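Local structure of DNA/pantothenate metabolism flavoprotein (Streptomyces sparsogenes DSM 40356, 7CFU) at residues A42-T47 against Q51-V56. The protein binds flavin mononucleotide and acts as an FMN-dependent cysteine decarboxylase, probably working oxidatively on a cysteine of a peptide substrate, as related enzymes do. Numbering follows the deposited sequence.
Sequences AWLRGT and QEIRTV
A helix-on-strand contact closes the beta-alpha-beta unit 23-28, 37-48, 52-57 of this Flavoprotein-family fold, with Leu-44 and Arg-45 of the helix meeting Gln-51 and Ile-53. Within the chain, strand 52-57 is an edge strand of the parallel sheet, next to 23-28, and the helix leads into it through a short turn. The apolar part is Ile-53, whose CD1 lies 4.1 Å from CB of Leu-44; Leu-44 itself continues onto Leu-24 and Trp-26 of strand 23-28. In Arg-45, CG lies beside the backbone N (chi1 -69°) and the chain then runs extended to NE, bringing one guanidinium face over Ile-53 CD1. NH1 of Arg-45 lies 3.2 Å from Gln-51 O, with an N-H...O angle of 132°, and NH2 3.4 Å from the same O; both bonds are weak and bent. NE is buried and has no hydrogen-bond partner in the model. With an alanine here, Gln-51 O would probably be left to a weak bond from one water, and one side of Ile-53 CD1 less covered. That water, in the guanidinium plane at its edge, also accepts a weak bond from Arg-45 NH2 and another from Ile-53 N, 3.2 Å from the water O.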
# COMPACT_ATOMS: atom_id res chain seq x y z
N ALA A 42 16.65 26.38 23.17
CA ALA A 42 16.72 27.83 23.37
C ALA A 42 17.80 28.19 24.39
O ALA A 42 18.51 29.19 24.22
CB ALA A 42 15.36 28.37 23.81
N TRP A 43 17.91 27.41 25.47
CA TRP A 43 18.97 27.65 26.45
C TRP A 43 20.35 27.47 25.83
O TRP A 43 21.26 28.27 26.09
CB TRP A 43 18.81 26.72 27.65
CG TRP A 43 19.98 26.77 28.59
CD1 TRP A 43 20.26 27.75 29.49
CD2 TRP A 43 21.03 25.80 28.72
NE1 TRP A 43 21.41 27.46 30.18
CE2 TRP A 43 21.91 26.27 29.72
CE3 TRP A 43 21.32 24.59 28.09
CZ2 TRP A 43 23.05 25.56 30.11
CZ3 TRP A 43 22.45 23.89 28.48
CH2 TRP A 43 23.30 24.37 29.48
N LEU A 44 20.52 26.43 25.01
CA LEU A 44 21.81 26.18 24.38
C LEU A 44 22.19 27.31 23.43
O LEU A 44 23.35 27.71 23.36
CB LEU A 44 21.78 24.84 23.65
CG LEU A 44 21.87 23.58 24.51
CD1 LEU A 44 21.45 22.34 23.72
CD2 LEU A 44 23.28 23.42 25.04
N ARG A 45 21.22 27.83 22.68
CA ARG A 45 21.53 28.87 21.70
C ARG A 45 21.55 30.26 22.32
O ARG A 45 22.51 31.02 22.13
CB ARG A 45 20.53 28.80 20.55
CG ARG A 45 20.69 27.58 19.71
CD ARG A 45 19.81 27.61 18.49
NE ARG A 45 20.14 26.49 17.61
CZ ARG A 45 21.11 26.54 16.71
NH1 ARG A 45 21.84 27.64 16.58
NH2 ARG A 45 21.37 25.48 15.95
N GLY A 46 20.50 30.61 23.08
CA GLY A 46 20.34 31.97 23.56
C GLY A 46 21.11 32.32 24.82
O GLY A 46 21.32 33.50 25.09
N THR A 47 21.54 31.32 25.58
CA THR A 47 22.27 31.53 26.83
C THR A 47 23.70 31.02 26.77
O THR A 47 24.62 31.74 27.16
CB THR A 47 21.53 30.86 28.01
OG1 THR A 47 20.22 31.42 28.17
CG2 THR A 47 22.32 31.03 29.30
N GLN A 51 26.40 27.21 18.47
CA GLN A 51 25.90 27.51 17.14
C GLN A 51 25.62 26.30 16.27
O GLN A 51 24.61 26.30 15.56
CB GLN A 51 26.88 28.46 16.42
CG GLN A 51 26.96 29.82 17.10
CD GLN A 51 27.83 30.80 16.37
OE1 GLN A 51 28.43 30.48 15.33
NE2 GLN A 51 27.94 32.01 16.91
N GLU A 52 26.45 25.27 16.28
CA GLU A 52 26.24 24.09 15.44
C GLU A 52 25.72 22.95 16.31
O GLU A 52 26.46 22.40 17.13
CB GLU A 52 27.51 23.67 14.70
CG GLU A 52 28.01 24.67 13.67
CD GLU A 52 29.25 24.18 12.94
OE1 GLU A 52 29.76 23.08 13.26
OE2 GLU A 52 29.75 24.91 12.06
N ILE A 53 24.44 22.62 16.15
CA ILE A 53 23.78 21.56 16.91
C ILE A 53 23.11 20.62 15.92
O ILE A 53 22.28 21.06 15.12
CB ILE A 53 22.76 22.12 17.91
CG1 ILE A 53 23.43 23.09 18.88
CG2 ILE A 53 22.04 20.99 18.65
CD1 ILE A 53 22.45 23.79 19.79
N ARG A 54 23.47 19.33 15.97
CA ARG A 54 22.81 18.29 15.17
C ARG A 54 22.19 17.24 16.09
O ARG A 54 22.80 16.84 17.09
CB ARG A 54 23.80 17.60 14.22
CG ARG A 54 24.40 18.52 13.17
CD ARG A 54 25.32 17.76 12.22
NE ARG A 54 25.83 18.63 11.17
CZ ARG A 54 25.18 18.90 10.03
NH1 ARG A 54 23.99 18.36 9.79
NH2 ARG A 54 25.73 19.71 9.13
N THR A 55 20.97 16.81 15.77
CA THR A 55 20.20 15.89 16.60
C THR A 55 20.04 14.52 15.96
O THR A 55 19.99 14.38 14.73
CB THR A 55 18.82 16.45 16.92
OG1 THR A 55 18.13 16.73 15.69
CG2 THR A 55 18.92 17.72 17.76
N VAL A 56 20.00 13.50 16.81
CA VAL A 56 19.68 12.12 16.46
C VAL A 56 18.54 11.67 17.35
O VAL A 56 18.62 11.81 18.58
CB VAL A 56 20.89 11.18 16.61
CG1 VAL A 56 20.54 9.75 16.20
CG2 VAL A 56 22.06 11.67 15.81
O HOH W 1 22.56 24.14 14.00